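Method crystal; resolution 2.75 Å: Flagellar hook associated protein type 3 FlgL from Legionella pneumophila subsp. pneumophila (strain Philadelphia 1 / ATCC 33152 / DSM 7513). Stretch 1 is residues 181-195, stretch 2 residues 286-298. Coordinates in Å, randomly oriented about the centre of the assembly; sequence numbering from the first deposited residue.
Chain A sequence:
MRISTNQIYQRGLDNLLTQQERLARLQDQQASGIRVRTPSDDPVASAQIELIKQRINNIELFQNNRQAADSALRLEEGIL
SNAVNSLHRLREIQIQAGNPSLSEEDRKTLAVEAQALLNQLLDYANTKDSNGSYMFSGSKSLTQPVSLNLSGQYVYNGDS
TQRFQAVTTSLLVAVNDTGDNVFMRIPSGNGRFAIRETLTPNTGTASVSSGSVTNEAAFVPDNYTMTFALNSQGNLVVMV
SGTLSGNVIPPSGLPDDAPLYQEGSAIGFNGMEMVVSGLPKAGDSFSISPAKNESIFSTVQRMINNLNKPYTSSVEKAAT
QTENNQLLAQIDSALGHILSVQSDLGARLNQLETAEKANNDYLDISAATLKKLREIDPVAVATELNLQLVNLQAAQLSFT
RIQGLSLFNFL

Stretch 1 181-195: NVFMRIPSGNGRFAI
Stretch 2 (286-298) FSISPAKNESIFS

Residues 181-195 and 286-298 of FlgL run in opposite senses and bury 965 Å² between them. Stretch 1 leaves a helix ending at Met184, passes through a loop and a type II' turn (Ser188 to Gly191), and enters a strand at Phe193; stretch 2 begins as a strand (286-290), extends through a loop, and starts a helix at Ile296. The strand axes approach to 4.7 Å at 156°, antiparallel, pairing Ile195 with Ile288, Ala194 with Ser289 and Phe193 with Pro290; Pro187 and Asn293 form a single bridge, CA to CA 4.6 Å. Ala194 and Ser289 are the hydrogen-bonded pair: Ala194 N donates to Ser289 O (3.0 Å) and Ser289 N to Ala194 O (3.1 Å), with a weak bond from Ser289 OG to Ala194 O (3.4 Å). Their side chains share one face of the sheet, whereas Ile195 and Ile288, both chi1 m, share the other, CG1 to CG1 4.0 Å.

Ala291, the most covered residue (74 Å²), extends the ladder past the strand: its N donates to Arg192 O at 2.9 Å. Its backbone is extended (phi/psi -68/153), and its CB points toward stretch 1, lying 3.5 Å from both Ser188 O and Gly191 O and 4.0 Å from Pro187 CB. The methyl thus packs against the turn. Within that turn Asn190 (chi1 p) accepts at OD1 from Arg192 N and Phe193 N, both at 2.8 Å, tying the turn to the strand start. Alongside, Ser188 (chi1 p) bonds Lys292 twice: Ser188 N to Lys292 O, 3.1 Å, and Lys292 N to Ser188 OG, 3.0 Å.

Asn293 (70 Å², phi/psi -61/139, chi1 m) lies beside the loop after the first helix, its CG 3.6 Å from Arg185 CB. Its OD1 comes within 3.5 Å of Ile186 N, while ND2 is bonded elsewhere in the structure. One residue on, Glu294 N donates to Ile186 O (3.0 Å).

Phe183 (63 Å², chi1 m, chi2 -82°) anchors the helical end. Its O accepts from Ile296 N (3.1 Å, 164°), joining the end of one helix to the start of the other, and its CD1 meets Ile296 CD1 at 3.7 Å. Its ring lies nearly parallel to that of Phe297 (18°) but slid apart, centroids 5.8 Å, so overlap is slight. Selenomethionine Met184, m at chi1 to chi3, sets SE at the edge of the Phe297 ring, 3.8 Å from Phe297 CE2. Ser295 (chi1 p) caps the second helix, its OG accepting from Ser298 N at 3.2 Å.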

ATOM      1  N   ASN A 181       0.015  -9.313  -3.649  1.00 77.05           N
ATOM      2  CA  ASN A 181      -1.101  -8.401  -3.441  1.00 77.10           C
ATOM      3  C   ASN A 181      -1.820  -8.647  -2.118  1.00 77.18           C
ATOM      4  O   ASN A 181      -2.098  -7.702  -1.408  1.00 79.75           O
ATOM      5  CB  ASN A 181      -2.103  -8.452  -4.589  1.00 76.84           C
ATOM      6  CG  ASN A 181      -3.129  -7.368  -4.489  1.00 76.75           C
ATOM      7  OD1 ASN A 181      -2.806  -6.210  -4.244  1.00 80.20           O
ATOM      8  ND2 ASN A 181      -4.369  -7.733  -4.623  1.00 77.04           N
ATOM      9  N   VAL A 182      -2.109  -9.899  -1.765  1.00 77.12           N
ATOM     10  CA  VAL A 182      -2.959 -10.146  -0.597  1.00 76.91           C
ATOM     11  C   VAL A 182      -2.255  -9.937   0.739  1.00 76.26           C
ATOM     12  O   VAL A 182      -2.800  -9.302   1.616  1.00 74.50           O
ATOM     13  CB  VAL A 182      -3.566 -11.549  -0.616  1.00 76.67           C
ATOM     14  CG1 VAL A 182      -4.379 -11.767   0.641  1.00 77.56           C
ATOM     15  CG2 VAL A 182      -4.430 -11.731  -1.845  1.00 75.63           C
ATOM     16  N   PHE A 183      -1.025 -10.430   0.856  1.00 77.37           N
ATOM     17  CA  PHE A 183      -0.332 -10.484   2.132  1.00 77.24           C
ATOM     18  C   PHE A 183       0.888  -9.592   2.308  1.00 75.82           C
ATOM     19  O   PHE A 183       1.199  -9.237   3.428  1.00 75.36           O
ATOM     20  CB  PHE A 183       0.095 -11.925   2.390  1.00 78.69           C
ATOM     21  CG  PHE A 183      -1.053 -12.887   2.493  1.00 78.07           C
ATOM     22  CD1 PHE A 183      -1.747 -13.017   3.665  1.00 78.68           C
ATOM     23  CD2 PHE A 183      -1.415 -13.670   1.416  1.00 78.88           C
ATOM     24  CE1 PHE A 183      -2.806 -13.904   3.762  1.00 80.82           C
ATOM     25  CE2 PHE A 183      -2.470 -14.562   1.498  1.00 80.32           C
ATOM     26  CZ  PHE A 183      -3.168 -14.684   2.674  1.00 79.86           C
HETATM   27  N   MSE A 184       1.594  -9.235   1.240  1.00 77.22           N
HETATM   28  CA  MSE A 184       2.918  -8.603   1.411  1.00 79.54           C
HETATM   29  C   MSE A 184       2.986  -7.095   1.318  1.00 82.35           C
HETATM   30  O   MSE A 184       3.699  -6.445   2.089  1.00 87.10           O
HETATM   31  CB  MSE A 184       3.951  -9.164   0.449  1.00 79.71           C
HETATM   32  CG  MSE A 184       3.870 -10.684   0.318  1.00 82.72           C
HETATM   33 SE   MSE A 184       4.693 -11.666   1.823  1.00 85.62          SE
HETATM   34  CE  MSE A 184       6.370 -10.637   1.844  1.00 85.85           C
ATOM     35  N   ARG A 185       2.298  -6.493   0.368  1.00 83.97           N
ATOM     36  CA  ARG A 185       2.473  -5.061   0.163  1.00 86.48           C
ATOM     37  C   ARG A 185       1.314  -4.308   0.763  1.00 86.95           C
ATOM     38  O   ARG A 185       0.248  -4.231   0.173  1.00 87.53           O
ATOM     39  CB  ARG A 185       2.575  -4.753  -1.317  1.00 89.11           C
ATOM     40  CG  ARG A 185       3.503  -5.673  -2.081  1.00 89.49           C
ATOM     41  CD  ARG A 185       4.817  -5.893  -1.367  1.00 91.11           C
ATOM     42  NE  ARG A 185       5.743  -6.595  -2.248  1.00 92.51           N
ATOM     43  CZ  ARG A 185       7.024  -6.790  -1.961  1.00 96.01           C
ATOM     44  NH1 ARG A 185       7.520  -6.354  -0.810  1.00 98.61           N
ATOM     45  NH2 ARG A 185       7.811  -7.416  -2.823  1.00 97.01           N
ATOM     46  N   ILE A 186       1.535  -3.781   1.959  1.00 89.41           N
ATOM     47  CA  ILE A 186       0.517  -3.080   2.736  1.00 87.32           C
ATOM     48  C   ILE A 186       1.300  -2.006   3.410  1.00 87.89           C
ATOM     49  O   ILE A 186       2.337  -2.283   3.998  1.00 88.68           O
ATOM     50  CB  ILE A 186      -0.082  -3.975   3.809  1.00 85.19           C
ATOM     51  CG1 ILE A 186      -0.616  -5.234   3.165  1.00 84.69           C
ATOM     52  CG2 ILE A 186      -1.170  -3.249   4.562  1.00 85.61           C
ATOM     53  CD1 ILE A 186      -1.389  -6.101   4.120  1.00 85.93           C
ATOM     54  N   PRO A 187       0.845  -0.771   3.297  1.00 89.79           N
ATOM     55  CA  PRO A 187       1.750   0.238   3.782  1.00 88.81           C
ATOM     56  C   PRO A 187       1.748   0.279   5.301  1.00 86.80           C
ATOM     57  O   PRO A 187       0.719   0.004   5.978  1.00 88.68           O
ATOM     58  CB  PRO A 187       1.204   1.544   3.169  1.00 90.57           C
ATOM     59  CG  PRO A 187       0.112   1.125   2.227  1.00 93.03           C
ATOM     60  CD  PRO A 187      -0.393  -0.184   2.774  1.00 91.75           C
ATOM     61  N   SER A 188       2.929   0.603   5.812  1.00 82.60           N
ATOM     62  CA  SER A 188       3.172   0.729   7.234  1.00 81.34           C
ATOM     63  C   SER A 188       2.691   2.063   7.741  1.00 81.18           C
ATOM     64  O   SER A 188       2.362   2.968   6.962  1.00 82.02           O
ATOM     65  CB  SER A 188       4.658   0.628   7.505  1.00 81.78           C
ATOM     66  OG  SER A 188       5.379   1.550   6.686  1.00 84.32           O
ATOM     67  N   GLY A 189       2.690   2.203   9.059  1.00 81.72           N
ATOM     68  CA  GLY A 189       2.235   3.428   9.695  1.00 80.23           C
ATOM     69  C   GLY A 189       0.743   3.542   9.492  1.00 81.27           C
ATOM     70  O   GLY A 189       0.015   2.519   9.386  1.00 89.56           O
ATOM     71  N   ASN A 190       0.304   4.785   9.374  1.00 77.35           N
ATOM     72  CA  ASN A 190      -1.089   5.089   9.196  1.00 77.73           C
ATOM     73  C   ASN A 190      -1.471   4.964   7.757  1.00 79.79           C
ATOM     74  O   ASN A 190      -2.602   5.321   7.393  1.00 84.05           O
ATOM     75  CB  ASN A 190      -1.387   6.524   9.625  1.00 77.13           C
ATOM     76  CG  ASN A 190      -0.525   7.530   8.917  1.00 74.47           C
ATOM     77  OD1 ASN A 190      -0.036   7.274   7.824  1.00 73.17           O
ATOM     78  ND2 ASN A 190      -0.309   8.678   9.555  1.00 73.88           N
ATOM     79  N   GLY A 191      -0.517   4.529   6.936  1.00 77.80           N
ATOM     80  CA  GLY A 191      -0.765   4.293   5.536  1.00 77.00           C
ATOM     81  C   GLY A 191       0.008   5.240   4.664  1.00 78.18           C
ATOM     82  O   GLY A 191       0.266   4.955   3.490  1.00 80.47           O
ATOM     83  N   ARG A 192       0.376   6.378   5.232  1.00 79.86           N
ATOM     84  CA  ARG A 192       1.120   7.396   4.504  1.00 81.75           C
ATOM     85  C   ARG A 192       2.454   7.718   5.183  1.00 82.93           C
ATOM     86  O   ARG A 192       3.487   7.861   4.495  1.00 81.20           O
ATOM     87  CB  ARG A 192       0.262   8.659   4.369  1.00 82.57           C
ATOM     88  CG  ARG A 192      -0.991   8.444   3.539  1.00 82.70           C
ATOM     89  CD  ARG A 192      -0.656   8.139   2.077  1.00 83.80           C
ATOM     90  NE  ARG A 192      -0.018   9.279   1.413  1.00 83.14           N
ATOM     91  CZ  ARG A 192      -0.667  10.373   1.032  1.00 80.91           C
ATOM     92  NH1 ARG A 192      -0.010  11.352   0.435  1.00 80.15           N
ATOM     93  NH2 ARG A 192      -1.973  10.485   1.241  1.00 79.47           N
ATOM     94  N   PHE A 193       2.435   7.834   6.522  1.00 84.15           N
ATOM     95  CA  PHE A 193       3.695   7.954   7.298  1.00 86.24           C
ATOM     96  C   PHE A 193       3.786   7.122   8.589  1.00 85.46           C
ATOM     97  O   PHE A 193       2.787   6.852   9.289  1.00 85.81           O
ATOM     98  CB  PHE A 193       4.059   9.419   7.584  1.00 86.86           C
ATOM     99  CG  PHE A 193       2.974  10.192   8.267  1.00 87.26           C
ATOM    100  CD1 PHE A 193       2.001  10.864   7.526  1.00 87.64           C
ATOM    101  CD2 PHE A 193       2.910  10.246   9.642  1.00 85.83           C
ATOM    102  CE1 PHE A 193       0.979  11.572   8.155  1.00 85.71           C
ATOM    103  CE2 PHE A 193       1.889  10.948  10.269  1.00 85.32           C
ATOM    104  CZ  PHE A 193       0.930  11.620   9.526  1.00 83.81           C
ATOM    105  N   ALA A 194       5.022   6.728   8.891  1.00 85.12           N
ATOM    106  CA  ALA A 194       5.302   5.868  10.026  1.00 86.94           C
ATOM    107  C   ALA A 194       6.210   6.561  11.024  1.00 87.47           C
ATOM    108  O   ALA A 194       6.964   7.452  10.652  1.00 92.57           O
ATOM    109  CB  ALA A 194       5.920   4.572   9.553  1.00 86.39           C
ATOM    110  N   ILE A 195       6.121   6.143  12.288  1.00 87.72           N
ATOM    111  CA  ILE A 195       6.842   6.773  13.392  1.00 87.43           C
ATOM    112  C   ILE A 195       7.482   5.763  14.349  1.00 90.91           C
ATOM    113  O   ILE A 195       6.791   4.984  15.018  1.00 97.47           O
ATOM    114  CB  ILE A 195       5.906   7.641  14.199  1.00 85.07           C
ATOM    115  CG1 ILE A 195       5.248   8.654  13.284  1.00 85.08           C
ATOM    116  CG2 ILE A 195       6.667   8.324  15.311  1.00 84.69           C
ATOM    117  CD1 ILE A 195       4.110   9.382  13.950  1.00 85.63           C
ATOM    118  N   PHE A 286      11.936  11.390  17.860  1.00 89.02           N
ATOM    119  CA  PHE A 286      11.221  10.434  17.032  1.00 88.00           C
ATOM    120  C   PHE A 286      11.519  10.659  15.541  1.00 88.41           C
ATOM    121  O   PHE A 286      11.842  11.763  15.094  1.00 87.29           O
ATOM    122  CB  PHE A 286       9.717  10.531  17.292  1.00 87.10           C
ATOM    123  CG  PHE A 286       9.309  10.214  18.713  1.00 85.68           C
ATOM    124  CD1 PHE A 286       9.147   8.911  19.133  1.00 86.13           C
ATOM    125  CD2 PHE A 286       9.066  11.219  19.612  1.00 86.07           C
ATOM    126  CE1 PHE A 286       8.765   8.611  20.435  1.00 86.42           C
ATOM    127  CE2 PHE A 286       8.677  10.930  20.907  1.00 86.93           C
ATOM    128  CZ  PHE A 286       8.529   9.630  21.326  1.00 85.71           C
ATOM    129  N   SER A 287      11.422   9.593  14.766  1.00 90.88           N
ATOM    130  CA  SER A 287      11.669   9.679  13.331  1.00 91.25           C
ATOM    131  C   SER A 287      10.361   9.503  12.573  1.00 91.55           C
ATOM    132  O   SER A 287       9.499   8.721  12.992  1.00 94.87           O
ATOM    133  CB  SER A 287      12.624   8.584  12.909  1.00 91.96           C
ATOM    134  OG  SER A 287      12.695   8.556  11.516  1.00 91.51           O
ATOM    135  N   ILE A 288      10.195  10.228  11.468  1.00 87.50           N
ATOM    136  CA  ILE A 288       8.929  10.171  10.712  1.00 85.08           C
ATOM    137  C   ILE A 288       9.149  10.101   9.190  1.00 85.53           C
ATOM    138  O   ILE A 288       9.741  10.999   8.571  1.00 87.71           O
ATOM    139  CB  ILE A 288       8.032  11.378  11.022  1.00 81.88           C
ATOM    140  CG1 ILE A 288       7.895  11.589  12.524  1.00 79.18           C
ATOM    141  CG2 ILE A 288       6.676  11.173  10.374  1.00 81.41           C
ATOM    142  CD1 ILE A 288       7.768  13.041  12.884  1.00 78.74           C
ATOM    143  N   SER A 289       8.613   9.062   8.577  1.00 83.79           N
ATOM    144  CA  SER A 289       9.138   8.610   7.311  1.00 84.42           C
ATOM    145  C   SER A 289       8.036   8.103   6.404  1.00 84.71           C
ATOM    146  O   SER A 289       7.045   7.545   6.875  1.00 84.05           O
ATOM    147  CB  SER A 289      10.123   7.491   7.626  1.00 85.46           C
ATOM    148  OG  SER A 289       9.845   6.946   8.932  1.00 87.40           O
ATOM    149  N   PRO A 290       8.199   8.276   5.092  1.00 84.84           N
ATOM    150  CA  PRO A 290       7.176   7.760   4.179  1.00 85.44           C
ATOM    151  C   PRO A 290       6.793   6.310   4.449  1.00 84.41           C
ATOM    152  O   PRO A 290       7.580   5.531   4.948  1.00 81.46           O
ATOM    153  CB  PRO A 290       7.832   7.865   2.808  1.00 86.41           C
ATOM    154  CG  PRO A 290       9.261   8.221   3.055  1.00 87.33           C
ATOM    155  CD  PRO A 290       9.310   8.904   4.378  1.00 85.62           C
ATOM    156  N   ALA A 291       5.577   5.950   4.107  1.00 84.62           N
ATOM    157  CA  ALA A 291       5.164   4.602   4.320  1.00 84.67           C
ATOM    158  C   ALA A 291       5.904   3.669   3.405  1.00 86.54           C
ATOM    159  O   ALA A 291       6.299   4.019   2.298  1.00 87.28           O
ATOM    160  CB  ALA A 291       3.696   4.474   4.082  1.00 86.05           C
ATOM    161  N   LYS A 292       6.029   2.445   3.878  1.00 90.15           N
ATOM    162  CA  LYS A 292       6.897   1.465   3.285  1.00 92.77           C
ATOM    163  C   LYS A 292       6.101   0.188   3.163  1.00 89.07           C
ATOM    164  O   LYS A 292       5.405  -0.169   4.100  1.00 89.55           O
ATOM    165  CB  LYS A 292       8.056   1.260   4.240  1.00 94.73           C
ATOM    166  CG  LYS A 292       9.252   0.562   3.648  1.00 99.90           C
ATOM    167  CD  LYS A 292      10.311   0.379   4.728  1.00104.35           C
ATOM    168  CE  LYS A 292      11.639  -0.115   4.164  1.00110.31           C
ATOM    169  NZ  LYS A 292      11.671  -1.599   3.956  1.00113.41           N
ATOM    170  N   ASN A 293       6.170  -0.506   2.036  1.00 85.55           N
ATOM    171  CA  ASN A 293       5.467  -1.784   1.976  1.00 87.05           C
ATOM    172  C   ASN A 293       6.012  -2.740   3.036  1.00 86.99           C
ATOM    173  O   ASN A 293       7.211  -2.797   3.279  1.00 86.49           O
ATOM    174  CB  ASN A 293       5.520  -2.411   0.585  1.00 87.09           C
ATOM    175  CG  ASN A 293       4.472  -1.825  -0.351  1.00 87.91           C
ATOM    176  OD1 ASN A 293       3.383  -1.420   0.091  1.00 85.34           O
ATOM    177  ND2 ASN A 293       4.797  -1.766  -1.656  1.00 85.81           N
ATOM    178  N   GLU A 294       5.117  -3.470   3.692  1.00 85.54           N
ATOM    179  CA  GLU A 294       5.531  -4.371   4.754  1.00 84.82           C
ATOM    180  C   GLU A 294       4.435  -5.410   4.997  1.00 82.36           C
ATOM    181  O   GLU A 294       3.276  -5.032   5.249  1.00 80.67           O
ATOM    182  CB  GLU A 294       5.869  -3.568   6.034  1.00 85.85           C
ATOM    183  CG  GLU A 294       5.377  -4.219   7.328  1.00 88.32           C
ATOM    184  CD  GLU A 294       5.986  -3.660   8.612  1.00 89.78           C
ATOM    185  OE1 GLU A 294       6.071  -2.437   8.765  1.00 86.78           O
ATOM    186  OE2 GLU A 294       6.339  -4.459   9.510  1.00 96.56           O
ATOM    187  N   SER A 295       4.816  -6.698   4.936  1.00 80.55           N
ATOM    188  CA  SER A 295       3.876  -7.850   5.071  1.00 80.73           C
ATOM    189  C   SER A 295       3.094  -7.859   6.351  1.00 79.09           C
ATOM    190  O   SER A 295       3.549  -7.350   7.355  1.00 78.63           O
ATOM    191  CB  SER A 295       4.606  -9.209   4.958  1.00 83.69           C
ATOM    192  OG  SER A 295       5.628  -9.406   5.938  1.00 86.24           O
ATOM    193  N   ILE A 296       1.911  -8.438   6.325  1.00 80.56           N
ATOM    194  CA  ILE A 296       1.177  -8.601   7.561  1.00 83.66           C
ATOM    195  C   ILE A 296       2.079  -9.340   8.501  1.00 82.71           C
ATOM    196  O   ILE A 296       2.108  -9.086   9.689  1.00 84.05           O
ATOM    197  CB  ILE A 296      -0.046  -9.489   7.409  1.00 86.98           C
ATOM    198  CG1 ILE A 296      -1.017  -8.886   6.420  1.00 91.90           C
ATOM    199  CG2 ILE A 296      -0.758  -9.646   8.734  1.00 86.63           C
ATOM    200  CD1 ILE A 296      -1.821  -9.977   5.730  1.00 96.09           C
ATOM    201  N   PHE A 297       2.814 -10.285   7.951  1.00 83.28           N
ATOM    202  CA  PHE A 297       3.647 -11.140   8.755  1.00 83.70           C
ATOM    203  C   PHE A 297       4.606 -10.364   9.640  1.00 86.31           C
ATOM    204  O   PHE A 297       4.582 -10.551  10.851  1.00 90.18           O
ATOM    205  CB  PHE A 297       4.366 -12.116   7.869  1.00 81.99           C
ATOM    206  CG  PHE A 297       3.450 -12.802   6.909  1.00 81.60           C
ATOM    207  CD1 PHE A 297       2.400 -13.559   7.380  1.00 79.18           C
ATOM    208  CD2 PHE A 297       3.622 -12.665   5.535  1.00 80.26           C
ATOM    209  CE1 PHE A 297       1.552 -14.192   6.504  1.00 79.85           C
ATOM    210  CE2 PHE A 297       2.778 -13.301   4.654  1.00 79.41           C
ATOM    211  CZ  PHE A 297       1.737 -14.064   5.137  1.00 79.10           C
ATOM    212  N   SER A 298       5.430  -9.484   9.086  1.00 88.28           N
ATOM    213  CA  SER A 298       6.296  -8.709   9.967  1.00 90.47           C
ATOM    214  C   SER A 298       5.471  -7.812  10.924  1.00 88.51           C
ATOM    215  O   SER A 298       5.884  -7.632  12.052  1.00 92.98           O
ATOM    216  CB  SER A 298       7.417  -7.956   9.221  1.00 90.93           C
ATOM    217  OG  SER A 298       6.926  -6.809   8.595  1.00 89.93           O
TER